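PDB 6K0P: alpha-1,3-glucanase from Paenibacillus glycanilyticus, which hydrolyses alpha-1,3-glucan, as a glycoside hydrolase of family 87. Local coordinates for residues P38-G43 with S50-V55; A112-L117 with G129-W134; T381-A386 with A405-Y410; A437-T442 with V482-P487. The protein carries 1 engineered substitution. One frame throughout, in Å; residues are numbered along the deposited sequence. Where two conformers were deposited one is given.

Interaction 1. Residues P38-G43 with S50-V55. With CA (calcium ion), chain J.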
loop_
_atom_site.group_PDB
_atom_site.type_symbol
_atom_site.label_atom_id
_atom_site.label_comp_id
_atom_site.label_asym_id
_atom_site.label_seq_id
_atom_site.Cartn_x
_atom_site.Cartn_y
_atom_site.Cartn_z
ATOM N N PRO A 38 -21.563 3.877 3.423
ATOM C CA PRO A 38 -20.183 3.866 3.917
ATOM C C PRO A 38 -20.070 3.891 5.431
ATOM O O PRO A 38 -20.898 4.472 6.145
ATOM C CB PRO A 38 -19.581 5.136 3.308
ATOM C CG PRO A 38 -20.404 5.390 2.078
ATOM C CD PRO A 38 -21.806 4.988 2.487
ATOM N N ASN A 39 -19.025 3.229 5.920
ATOM C CA ASN A 39 -18.572 3.377 7.298
ATOM C C ASN A 39 -17.058 3.193 7.314
ATOM O O ASN A 39 -16.439 2.908 6.282
ATOM C CB ASN A 39 -19.315 2.422 8.247
ATOM C CG ASN A 39 -19.028 0.959 7.952
ATOM O OD1 ASN A 39 -17.874 0.535 7.926
ATOM N ND2 ASN A 39 -20.078 0.182 7.715
ATOM N N PHE A 40 -16.460 3.343 8.498
ATOM C CA PHE A 40 -15.015 3.226 8.659
ATOM C C PHE A 40 -14.625 1.990 9.474
ATOM O O PHE A 40 -13.576 1.967 10.118
ATOM C CB PHE A 40 -14.440 4.482 9.317
ATOM C CG PHE A 40 -14.553 5.741 8.480
ATOM C CD1 PHE A 40 -14.098 5.783 7.169
ATOM C CD2 PHE A 40 -15.077 6.905 9.037
ATOM C CE1 PHE A 40 -14.180 6.954 6.425
ATOM C CE2 PHE A 40 -15.172 8.072 8.291
ATOM C CZ PHE A 40 -14.722 8.099 6.987
ATOM N N LYS A 41 -15.451 0.938 9.443
ATOM C CA LYS A 41 -15.266 -0.203 10.342
ATOM C C LYS A 41 -14.367 -1.270 9.720
ATOM O O LYS A 41 -14.708 -1.813 8.656
ATOM C CB LYS A 41 -16.615 -0.816 10.683
ATOM C CG LYS A 41 -17.513 0.109 11.490
ATOM C CD LYS A 41 -18.994 -0.290 11.395
ATOM C CE LYS A 41 -19.245 -1.616 12.050
ATOM N NZ LYS A 41 -20.710 -1.874 12.295
ATOM N N PRO A 42 -13.249 -1.632 10.346
ATOM C CA PRO A 42 -12.548 -2.847 9.919
ATOM C C PRO A 42 -13.440 -4.053 10.167
ATOM O O PRO A 42 -14.299 -4.040 11.047
ATOM C CB PRO A 42 -11.298 -2.885 10.814
ATOM C CG PRO A 42 -11.201 -1.524 11.421
ATOM C CD PRO A 42 -12.612 -1.011 11.518
ATOM N N GLY A 43 -13.226 -5.109 9.392
ATOM C CA GLY A 43 -14.046 -6.294 9.560
ATOM C C GLY A 43 -15.443 -6.154 9.006
ATOM O O GLY A 43 -16.318 -6.958 9.338
ATOM N N SER A 50 -12.760 -0.133 -0.971
ATOM C CA SER A 50 -12.334 1.117 -1.587
ATOM C C SER A 50 -13.518 2.077 -1.665
ATOM O O SER A 50 -14.614 1.698 -2.082
ATOM C CB SER A 50 -11.808 0.812 -2.989
ATOM O OG SER A 50 -11.208 1.958 -3.578
ATOM N N GLY A 51 -13.302 3.318 -1.241
ATOM C CA GLY A 51 -14.406 4.256 -1.163
ATOM C C GLY A 51 -15.365 3.988 -0.030
ATOM O O GLY A 51 -16.394 4.663 0.059
ATOM N N ARG A 52 -15.048 3.022 0.837
ATOM C CA ARG A 52 -15.913 2.592 1.933
ATOM C C ARG A 52 -17.273 2.105 1.446
ATOM O O ARG A 52 -18.250 2.132 2.199
ATOM C CB ARG A 52 -16.049 3.642 3.042
ATOM C CG ARG A 52 -14.706 4.216 3.476
ATOM C CD ARG A 52 -13.799 3.163 4.139
ATOM N NE ARG A 52 -12.549 3.811 4.529
ATOM C CZ ARG A 52 -11.821 3.496 5.602
ATOM N NH1 ARG A 52 -12.178 2.500 6.411
ATOM N NH2 ARG A 52 -10.718 4.187 5.860
ATOM N N SER A 53 -17.350 1.624 0.203
ATOM C CA SER A 53 -18.602 1.066 -0.286
ATOM C C SER A 53 -18.338 0.045 -1.388
ATOM O O SER A 53 -17.315 0.077 -2.073
ATOM C CB SER A 53 -19.540 2.172 -0.785
ATOM O OG SER A 53 -20.762 1.638 -1.280
ATOM N N SER A 54 -19.297 -0.860 -1.544
ATOM C CA SER A 54 -19.314 -1.848 -2.612
ATOM C C SER A 54 -20.758 -2.044 -3.034
ATOM O O SER A 54 -21.684 -1.542 -2.389
ATOM C CB SER A 54 -18.766 -3.198 -2.141
ATOM O OG SER A 54 -17.388 -3.114 -1.885
ATOM N N VAL A 55 -20.955 -2.790 -4.117
ATOM C CA VAL A 55 -22.295 -3.201 -4.530
ATOM C C VAL A 55 -22.403 -4.699 -4.318
ATOM O O VAL A 55 -21.637 -5.476 -4.902
ATOM C CB VAL A 55 -22.614 -2.817 -5.980
ATOM C CG1 VAL A 55 -24.026 -3.287 -6.332
ATOM C CG2 VAL A 55 -22.491 -1.309 -6.170
HETATM CA CA CA J . -15.822 0.643 -3.829
HETATM O O HOH W 1 -11.201 1.412 8.934
#
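The aliphatic stem of R52 lies against the carbonyl of N39 while its guanidinium meets the rim of the F40 ring. Both segments belong to the loop between strands 34-35 and 55-57 of the N-terminal beta domain, a loop that gives two carbonyls to a calcium site as it packs against the right-handed parallel beta-helix. CB of R52 comes within 3.3 Å of O of N39, and CG and CD touch the same oxygen. With CG turned beside the backbone N (chi1 -48°) and the chain bent at chi2, R52 reaches F40, whose ring stands 82° to the guanidinium. The F40 edge looks into one guanidinium face: CD1 of F40 sits over its centre, 3.6 Å from CZ of R52. At the guanidinium edge, NH1 of R52 gives a hydrogen bond to a water that also lies 2.7 Å from O of F40. NE forms a salt bridge with D406, and NH2 bonds to O of R441, both on the beta-helix. An alanine at R52 would probably leave the F40 edge without its flat partner and D406 with one cation fewer. Nearby, N39 OD1 accepts from N of K41, closing an Asx turn. At the other end CB of P38 rests 3.8 Å from CB of R52. E23, E25 and D168 are further ligands of the metal, where O of S50 and O of S53, on either side of G51 and R52 in sequence, each bind calcium at 2.4 Å.

Interaction 2. Residues A112-L117 with G129-W134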
loop_
_atom_site.group_PDB
_atom_site.type_symbol
_atom_site.label_atom_id
_atom_site.label_comp_id
_atom_site.label_asym_id
_atom_site.label_seq_id
_atom_site.Cartn_x
_atom_site.Cartn_y
_atom_site.Cartn_z
ATOM N N ALA A 112 -8.993 -11.946 14.087
ATOM C CA ALA A 112 -8.539 -11.271 15.298
ATOM C C ALA A 112 -9.773 -10.951 16.133
ATOM O O ALA A 112 -10.859 -11.489 15.896
ATOM C CB ALA A 112 -7.730 -10.014 14.956
ATOM N N THR A 113 -9.613 -10.069 17.112
ATOM C CA THR A 113 -10.725 -9.525 17.876
ATOM C C THR A 113 -10.514 -8.027 17.998
ATOM O O THR A 113 -9.405 -7.532 17.768
ATOM C CB THR A 113 -10.802 -10.137 19.283
ATOM O OG1 THR A 113 -9.757 -9.592 20.095
ATOM C CG2 THR A 113 -10.683 -11.662 19.236
ATOM N N PRO A 114 -11.558 -7.268 18.352
ATOM C CA PRO A 114 -11.384 -5.809 18.462
ATOM C C PRO A 114 -10.270 -5.376 19.402
ATOM O O PRO A 114 -9.678 -4.311 19.187
ATOM C CB PRO A 114 -12.760 -5.338 18.943
ATOM C CG PRO A 114 -13.695 -6.332 18.339
ATOM C CD PRO A 114 -12.978 -7.649 18.455
ATOM N N SER A 115 -9.951 -6.165 20.426
ATOM C CA SER A 115 -8.883 -5.817 21.353
ATOM C C SER A 115 -7.549 -6.456 20.998
ATOM O O SER A 115 -6.569 -6.271 21.728
ATOM C CB SER A 115 -9.280 -6.168 22.791
ATOM O OG SER A 115 -9.461 -7.564 22.939
ATOM N N THR A 116 -7.478 -7.197 19.894
ATOM C CA THR A 116 -6.232 -7.819 19.468
ATOM C C THR A 116 -5.921 -7.472 18.020
ATOM O O THR A 116 -5.455 -8.319 17.247
ATOM C CB THR A 116 -6.239 -9.332 19.682
ATOM O OG1 THR A 116 -7.337 -9.914 18.967
ATOM C CG2 THR A 116 -6.351 -9.681 21.171
ATOM N N LEU A 117 -6.152 -6.214 17.631
ATOM C CA LEU A 117 -5.815 -5.796 16.272
ATOM C C LEU A 117 -4.325 -5.883 15.996
ATOM O O LEU A 117 -3.929 -5.884 14.826
ATOM C CB LEU A 117 -6.344 -4.394 15.976
ATOM C CG LEU A 117 -7.863 -4.254 16.110
ATOM C CD1 LEU A 117 -8.277 -2.846 15.747
ATOM C CD2 LEU A 117 -8.622 -5.296 15.270
ATOM N N GLY A 129 -14.887 -16.896 19.106
ATOM C CA GLY A 129 -14.789 -15.501 19.474
ATOM C C GLY A 129 -14.025 -14.619 18.508
ATOM O O GLY A 129 -13.841 -13.430 18.801
ATOM N N LEU A 130 -13.593 -15.147 17.368
ATOM C CA LEU A 130 -12.764 -14.394 16.435
ATOM C C LEU A 130 -13.619 -13.751 15.353
ATOM O O LEU A 130 -14.590 -14.344 14.874
ATOM C CB LEU A 130 -11.721 -15.307 15.791
ATOM C CG LEU A 130 -10.691 -15.927 16.732
ATOM C CD1 LEU A 130 -9.714 -16.806 15.965
ATOM C CD2 LEU A 130 -9.951 -14.841 17.502
ATOM N N THR A 131 -13.250 -12.526 14.982
ATOM C CA THR A 131 -13.881 -11.780 13.905
ATOM C C THR A 131 -13.003 -11.875 12.662
ATOM O O THR A 131 -11.772 -11.865 12.759
ATOM C CB THR A 131 -14.036 -10.313 14.328
ATOM O OG1 THR A 131 -14.922 -10.233 15.450
ATOM C CG2 THR A 131 -14.584 -9.450 13.188
ATOM N N ALA A 132 -13.643 -11.961 11.496
ATOM C CA ALA A 132 -12.932 -11.943 10.221
ATOM C C ALA A 132 -12.645 -10.511 9.786
ATOM O O ALA A 132 -13.534 -9.650 9.819
ATOM C CB ALA A 132 -13.776 -12.621 9.144
ATOM N N TYR A 133 -11.410 -10.271 9.347
ATOM C CA TYR A 133 -10.961 -9.007 8.783
ATOM C C TYR A 133 -10.313 -9.308 7.442
ATOM O O TYR A 133 -10.140 -10.469 7.062
ATOM C CB TYR A 133 -9.929 -8.341 9.707
ATOM C CG TYR A 133 -10.455 -8.033 11.090
ATOM C CD1 TYR A 133 -10.390 -8.977 12.110
ATOM C CD2 TYR A 133 -11.019 -6.796 11.375
ATOM C CE1 TYR A 133 -10.878 -8.684 13.386
ATOM C CE2 TYR A 133 -11.515 -6.498 12.645
ATOM C CZ TYR A 133 -11.433 -7.446 13.636
ATOM O OH TYR A 133 -11.923 -7.152 14.892
ATOM N N TRP A 134 -9.921 -8.256 6.724
ATOM C CA TRP A 134 -9.216 -8.403 5.445
ATOM C C TRP A 134 -10.045 -9.244 4.468
ATOM O O TRP A 134 -9.617 -10.290 3.970
ATOM C CB TRP A 134 -7.805 -8.978 5.630
ATOM C CG TRP A 134 -6.860 -8.117 6.412
ATOM C CD1 TRP A 134 -7.169 -7.068 7.248
ATOM C CD2 TRP A 134 -5.435 -8.225 6.414
ATOM N NE1 TRP A 134 -6.005 -6.540 7.784
ATOM C CE2 TRP A 134 -4.934 -7.235 7.281
ATOM C CE3 TRP A 134 -4.533 -9.082 5.776
ATOM C CZ2 TRP A 134 -3.569 -7.069 7.515
ATOM C CZ3 TRP A 134 -3.178 -8.911 5.999
ATOM C CH2 TRP A 134 -2.711 -7.908 6.860
#
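This is a short antiparallel pairing, joined to a tyrosine packed against a turn, in an excursion of the N-terminal beta domain about 21 Å from the centre of the chain. A112 and T131 form a hydrogen-bonded pair: N of A112 donates to O of T131 at 3.1 Å, and N of T131 returns a bond of 2.8 Å to O of A112. The two strands, 110-112 and 131-133, make a two-stranded antiparallel sheet, and a type I beta turn from T113 to T116 follows the first of them directly. Inside that turn the OG1 atoms of T113 and T116 share a hydrogen bond of 2.7 Å. Y133 packs against it. Its CE1 lies 3.8 Å from CB of A112, and the carbonyl of that alanine sits at the ring edge. OH of Y133 comes up to CD of P114 at 3.7 Å, and CD2 of L117 touches CZ from 3.9 Å, the leucine and tyrosine side chains crossing at about a right angle. An alanine at Y133 would probably open a gap beside the turn, leaving P114 and the L117 methyl without their partner. CG2 of T113, set beside its backbone N, reaches CD2 of L130 at 3.7 Å.

Interaction 3. Residues T381-A386 with A405-Y410. With ACY (acetic acid), chain K.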
loop_
_atom_site.group_PDB
_atom_site.type_symbol
_atom_site.label_atom_id
_atom_site.label_comp_id
_atom_site.label_asym_id
_atom_site.label_seq_id
_atom_site.Cartn_x
_atom_site.Cartn_y
_atom_site.Cartn_z
ATOM N N THR A 381 -3.411 2.533 -1.359
ATOM C CA THR A 381 -4.821 2.545 -0.988
ATOM C C THR A 381 -5.184 1.220 -0.329
ATOM O O THR A 381 -4.462 0.230 -0.449
ATOM C CB THR A 381 -5.724 2.742 -2.204
ATOM O OG1 THR A 381 -5.520 1.659 -3.120
ATOM C CG2 THR A 381 -5.412 4.069 -2.902
ATOM N N ASN A 382 -6.327 1.201 0.354
ATOM C CA ASN A 382 -6.789 -0.007 1.034
ATOM C C ASN A 382 -5.674 -0.595 1.896
ATOM O O ASN A 382 -5.312 -1.771 1.782
ATOM C CB ASN A 382 -7.314 -1.046 0.039
ATOM C CG ASN A 382 -8.645 -0.664 -0.567
ATOM O OD1 ASN A 382 -8.770 -0.575 -1.784
ATOM N ND2 ASN A 382 -9.662 -0.458 0.274
ATOM N N VAL A 383 -5.102 0.247 2.753
ATOM C CA VAL A 383 -4.016 -0.184 3.626
ATOM C C VAL A 383 -4.645 -0.992 4.753
ATOM O O VAL A 383 -5.398 -0.452 5.569
ATOM C CB VAL A 383 -3.231 1.007 4.179
ATOM C CG1 VAL A 383 -1.971 0.497 4.854
ATOM C CG2 VAL A 383 -2.876 1.986 3.059
ATOM N N ARG A 384 -4.346 -2.285 4.798
ATOM C CA ARG A 384 -5.092 -3.181 5.673
ATOM C C ARG A 384 -4.642 -3.111 7.127
ATOM O O ARG A 384 -5.339 -3.626 8.009
ATOM C CB ARG A 384 -5.039 -4.604 5.118
ATOM C CG ARG A 384 -5.586 -4.675 3.687
ATOM C CD ARG A 384 -5.829 -6.104 3.253
ATOM N NE ARG A 384 -4.600 -6.803 2.891
ATOM C CZ ARG A 384 -4.586 -8.041 2.418
ATOM N NH1 ARG A 384 -5.727 -8.704 2.275
ATOM N NH2 ARG A 384 -3.439 -8.618 2.089
ATOM N N ARG A 385 -3.496 -2.490 7.391
ATOM C CA ARG A 385 -3.019 -2.207 8.735
ATOM C C ARG A 385 -1.896 -1.196 8.584
ATOM O O ARG A 385 -1.153 -1.255 7.603
ATOM C CB ARG A 385 -2.488 -3.488 9.403
ATOM C CG ARG A 385 -1.824 -3.247 10.745
ATOM C CD ARG A 385 -1.188 -4.515 11.257
ATOM N NE ARG A 385 -0.421 -4.253 12.468
ATOM C CZ ARG A 385 -0.123 -5.185 13.357
ATOM N NH1 ARG A 385 -0.523 -6.438 13.157
ATOM N NH2 ARG A 385 0.574 -4.861 14.441
ATOM N N ALA A 386 -1.792 -0.263 9.540
ATOM C CA ALA A 386 -0.750 0.767 9.547
ATOM C C ALA A 386 -0.967 1.810 8.446
ATOM O O ALA A 386 -2.106 2.020 8.014
ATOM C CB ALA A 386 0.662 0.165 9.578
ATOM N N ALA A 405 -5.304 6.425 0.502
ATOM C CA ALA A 405 -6.739 6.353 0.767
ATOM C C ALA A 405 -7.105 5.067 1.492
ATOM O O ALA A 405 -6.478 4.019 1.302
ATOM C CB ALA A 405 -7.578 6.482 -0.514
ATOM N N ASP A 406 -8.148 5.169 2.320
ATOM C CA ASP A 406 -8.844 4.009 2.879
ATOM C C ASP A 406 -7.915 3.128 3.719
ATOM O O ASP A 406 -7.697 1.951 3.434
ATOM C CB ASP A 406 -9.589 3.236 1.782
ATOM C CG ASP A 406 -10.727 4.040 1.202
ATOM O OD1 ASP A 406 -11.473 4.641 2.003
ATOM O OD2 ASP A 406 -10.861 4.087 -0.042
ATOM N N THR A 407 -7.376 3.733 4.776
ATOM C CA THR A 407 -6.608 3.006 5.776
ATOM C C THR A 407 -7.548 2.378 6.800
ATOM O O THR A 407 -8.492 3.020 7.273
ATOM C CB THR A 407 -5.705 3.992 6.510
ATOM O OG1 THR A 407 -6.493 5.116 6.900
ATOM C CG2 THR A 407 -4.597 4.478 5.577
ATOM N N LEU A 408 -7.269 1.124 7.172
ATOM C CA LEU A 408 -8.126 0.470 8.157
ATOM C C LEU A 408 -7.853 0.915 9.590
ATOM O O LEU A 408 -8.795 0.984 10.386
ATOM C CB LEU A 408 -8.030 -1.049 8.048
ATOM C CG LEU A 408 -8.623 -1.633 6.769
ATOM C CD1 LEU A 408 -8.705 -3.150 6.894
ATOM C CD2 LEU A 408 -10.003 -1.042 6.451
ATOM N N THR A 409 -6.588 1.186 9.966
ATOM C CA THR A 409 -6.247 1.358 11.381
ATOM C C THR A 409 -5.344 2.540 11.724
ATOM O O THR A 409 -5.034 2.711 12.907
ATOM C CB THR A 409 -5.558 0.103 11.951
ATOM O OG1 THR A 409 -4.279 -0.055 11.317
ATOM C CG2 THR A 409 -6.394 -1.148 11.747
ATOM N N TYR A 410 -4.894 3.346 10.755
ATOM C CA TYR A 410 -3.769 4.225 11.082
ATOM C C TYR A 410 -3.730 5.400 10.096
ATOM O O TYR A 410 -4.591 5.485 9.206
ATOM C CB TYR A 410 -2.509 3.342 11.036
ATOM C CG TYR A 410 -1.476 3.552 12.134
ATOM C CD1 TYR A 410 -1.864 3.606 13.463
ATOM C CD2 TYR A 410 -0.126 3.733 11.836
ATOM C CE1 TYR A 410 -0.944 3.782 14.470
ATOM C CE2 TYR A 410 0.807 3.909 12.847
ATOM C CZ TYR A 410 0.395 3.936 14.158
ATOM O OH TYR A 410 1.339 4.119 15.142
HETATM C C ACY K . 1.010 -1.307 13.840
HETATM O O ACY K . 1.723 -2.141 14.515
HETATM O OXT ACY K . 0.168 -1.603 13.006
HETATM C CH3 ACY K . 1.305 0.147 14.187
HETATM O O HOH W 2 -9.073 -0.537 3.308
HETATM O O HOH W 3 -4.463 0.774 8.057
#
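The two segments run parallel and in step, T381 beside A405 through to A386 beside Y410, and both chains take a left-handed backbone corner at the same level, N382 against D406. Such stacked corners belong to successive coils of the right-handed parallel beta-helix that forms the larger domain. N of N382 donates to O of A405 at 3.0 Å, the bond noticeably bent, and past the corner N of L408 gives a straighter one of 2.9 Å to O of V383. Side chains at matching positions lie side by side: CG2 of V383 is 3.9 Å from CG2 of T407, the two pointing the same way. At the corner the N382 amide and D406 carboxylate do likewise, their planes 23° apart. The D406 carboxylate is held from beyond the segments, by salt bridges to R52 and R441 and by N of G51. A water stitches the coils together, donating to O of V383 and O of A386 and accepting from N of T409. Farther on, CB of Y410 touches O of A386 at 3.3 Å. R385 extends fully, CG anti to the backbone N (chi1 173°), and grips an acetate, probably from the crystallisation liquor, edge-on. Its NE meets OXT at 2.8 Å and its NH2 meets O at 3.0 Å, while the acetate methyl CH3 lies over one face of the Y410 ring, 3.9 Å from CZ.

Interaction 4. Residues A437-T442 with V482-P487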
loop_
_atom_site.group_PDB
_atom_site.type_symbol
_atom_site.label_atom_id
_atom_site.label_comp_id
_atom_site.label_asym_id
_atom_site.label_seq_id
_atom_site.Cartn_x
_atom_site.Cartn_y
_atom_site.Cartn_z
ATOM N N ALA A 437 0.173 15.941 -1.775
ATOM C CA ALA A 437 -0.426 14.688 -1.349
ATOM C C ALA A 437 -1.930 14.859 -1.244
ATOM O O ALA A 437 -2.414 15.904 -0.807
ATOM C CB ALA A 437 0.142 14.235 0.004
ATOM N N THR A 438 -2.667 13.839 -1.664
ATOM C CA THR A 438 -4.099 13.772 -1.417
ATOM C C THR A 438 -4.351 12.543 -0.569
ATOM O O THR A 438 -3.875 11.456 -0.906
ATOM C CB THR A 438 -4.890 13.700 -2.725
ATOM O OG1 THR A 438 -4.596 14.873 -3.499
ATOM C CG2 THR A 438 -6.389 13.637 -2.445
ATOM N N LEU A 439 -5.056 12.724 0.549
ATOM C CA LEU A 439 -5.325 11.643 1.495
ATOM C C LEU A 439 -6.831 11.582 1.699
ATOM O O LEU A 439 -7.422 12.509 2.269
ATOM C CB LEU A 439 -4.611 11.874 2.827
ATOM C CG LEU A 439 -3.092 12.028 2.747
ATOM C CD1 LEU A 439 -2.537 12.451 4.103
ATOM C CD2 LEU A 439 -2.417 10.743 2.277
ATOM N N ASP A 440 -7.454 10.496 1.234
ATOM C CA ASP A 440 -8.906 10.343 1.267
ATOM C C ASP A 440 -9.274 9.277 2.284
ATOM O O ASP A 440 -8.833 8.129 2.174
ATOM C CB ASP A 440 -9.442 9.917 -0.100
ATOM C CG ASP A 440 -9.351 11.012 -1.141
ATOM O OD1 ASP A 440 -9.082 12.171 -0.761
ATOM O OD2 ASP A 440 -9.559 10.706 -2.341
ATOM N N ARG A 441 -10.083 9.650 3.270
ATOM C CA ARG A 441 -10.616 8.675 4.221
ATOM C C ARG A 441 -9.495 7.904 4.922
ATOM O O ARG A 441 -9.513 6.669 5.004
ATOM C CB ARG A 441 -11.629 7.730 3.556
ATOM C CG ARG A 441 -12.841 8.444 2.934
ATOM C CD ARG A 441 -13.713 7.508 2.061
ATOM N NE ARG A 441 -12.892 6.847 1.051
ATOM C CZ ARG A 441 -12.563 7.378 -0.123
ATOM N NH1 ARG A 441 -13.014 8.579 -0.475
ATOM N NH2 ARG A 441 -11.769 6.708 -0.950
ATOM N N THR A 442 -8.510 8.643 5.435
ATOM C CA THR A 442 -7.385 8.059 6.160
ATOM C C THR A 442 -7.473 8.338 7.662
ATOM O O THR A 442 -8.217 9.214 8.120
ATOM C CB THR A 442 -6.032 8.512 5.593
ATOM O OG1 THR A 442 -5.876 9.925 5.793
ATOM C CG2 THR A 442 -5.946 8.185 4.101
ATOM N N VAL A 482 -1.127 19.740 0.470
ATOM C CA VAL A 482 -1.821 18.516 0.855
ATOM C C VAL A 482 -3.317 18.776 0.911
ATOM O O VAL A 482 -3.763 19.758 1.515
ATOM C CB VAL A 482 -1.324 17.978 2.207
ATOM C CG1 VAL A 482 -2.098 16.698 2.577
ATOM C CG2 VAL A 482 0.156 17.694 2.158
ATOM N N ASP A 483 -4.088 17.882 0.311
ATOM C CA ASP A 483 -5.536 17.885 0.448
ATOM C C ASP A 483 -5.942 16.652 1.241
ATOM O O ASP A 483 -5.625 15.522 0.847
ATOM C CB ASP A 483 -6.209 17.901 -0.919
ATOM C CG ASP A 483 -5.944 19.185 -1.659
ATOM O OD1 ASP A 483 -6.175 20.253 -1.065
ATOM O OD2 ASP A 483 -5.467 19.134 -2.809
ATOM N N ILE A 484 -6.640 16.871 2.349
ATOM C CA ILE A 484 -7.074 15.801 3.243
ATOM C C ILE A 484 -8.595 15.790 3.198
ATOM O O ILE A 484 -9.251 16.726 3.683
ATOM C CB ILE A 484 -6.552 16.003 4.670
ATOM C CG1 ILE A 484 -5.026 15.863 4.682
ATOM C CG2 ILE A 484 -7.195 15.009 5.620
ATOM C CD1 ILE A 484 -4.363 16.331 5.972
ATOM N N ASN A 485 -9.161 14.753 2.596
ATOM C CA ASN A 485 -10.596 14.692 2.352
ATOM C C ASN A 485 -11.217 13.626 3.235
ATOM O O ASN A 485 -10.787 12.468 3.202
ATOM C CB ASN A 485 -10.868 14.373 0.884
ATOM C CG ASN A 485 -10.328 15.436 -0.036
ATOM O OD1 ASN A 485 -10.626 16.622 0.131
ATOM N ND2 ASN A 485 -9.514 15.028 -1.000
ATOM N N ASN A 486 -12.223 14.020 4.015
ATOM C CA ASN A 486 -13.007 13.101 4.827
ATOM C C ASN A 486 -12.137 12.164 5.669
ATOM O O ASN A 486 -12.340 10.945 5.663
ATOM C CB ASN A 486 -13.948 12.303 3.931
ATOM C CG ASN A 486 -15.016 11.546 4.704
ATOM O OD1 ASN A 486 -15.303 11.851 5.863
ATOM N ND2 ASN A 486 -15.609 10.546 4.058
ATOM N N PRO A 487 -11.151 12.692 6.400
ATOM C CA PRO A 487 -10.377 11.817 7.287
ATOM C C PRO A 487 -11.304 11.230 8.336
ATOM O O PRO A 487 -12.306 11.847 8.710
ATOM C CB PRO A 487 -9.362 12.768 7.924
ATOM C CG PRO A 487 -10.070 14.087 7.963
ATOM C CD PRO A 487 -10.901 14.119 6.691
HETATM O O HOH W 4 -6.435 16.969 -4.319
HETATM O O HOH W 5 -14.998 10.432 0.949
#
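V482, well inside strand 475-485, lies against A437, its CG2 4.1 Å from the CB of that alanine. D483 follows: its N donates to O of A437 at 2.8 Å, its O accepts from N of L439, and a water joins its OD2 to OG1 of T438. R13 also bonds to both of those side chains. I484 turns back to the face of V482, where its CG1 lies 4.3 Å from CD1 of L439. N485 does most of the polar work. Its backbone N bonds to O of L439 and its O takes N of R441, while CG, turned beside the backbone N (chi1 -62°), leads to an amide whose ND2 reaches OD1 of D440 at 2.9 Å. That oxygen is met on its syn side, and the two side chains point the same way with planes 48° apart; OD1 of N485 is bonded by N515. At N486 the chain turns a corner beside R441, whose NE pairs with D406. P487 finishes with CB 3.7 Å from O of T442. Strands parallel to within 7°, stacked residue on residue up to a shared corner, are typical of neighbouring coils of a parallel beta-helix, here the right-handed one of the pectate-lyase-like family.

Along the chain the four contacts come in series, interactions 1 and 2 in the N-terminal beta domain, interactions 3 and 4 in the beta-helix. Interactions 3 and 4, with centres 12 Å apart, lie on consecutive coils: strand 397-407 pairs with 374-383 on one side and with 437-446 on the other. Interaction 1, its centre 11 Å from that of interaction 3, is one place where the domains meet: G51 and R52 reach D406, and R52 also R441. Interaction 2 touches interaction 1 through Y133 against G43, and W134 meets R384 and R385; interaction 2 stays about 14 Å from interaction 4 at the nearest atoms. The calcium-binding loop is joined to the corners of two coils.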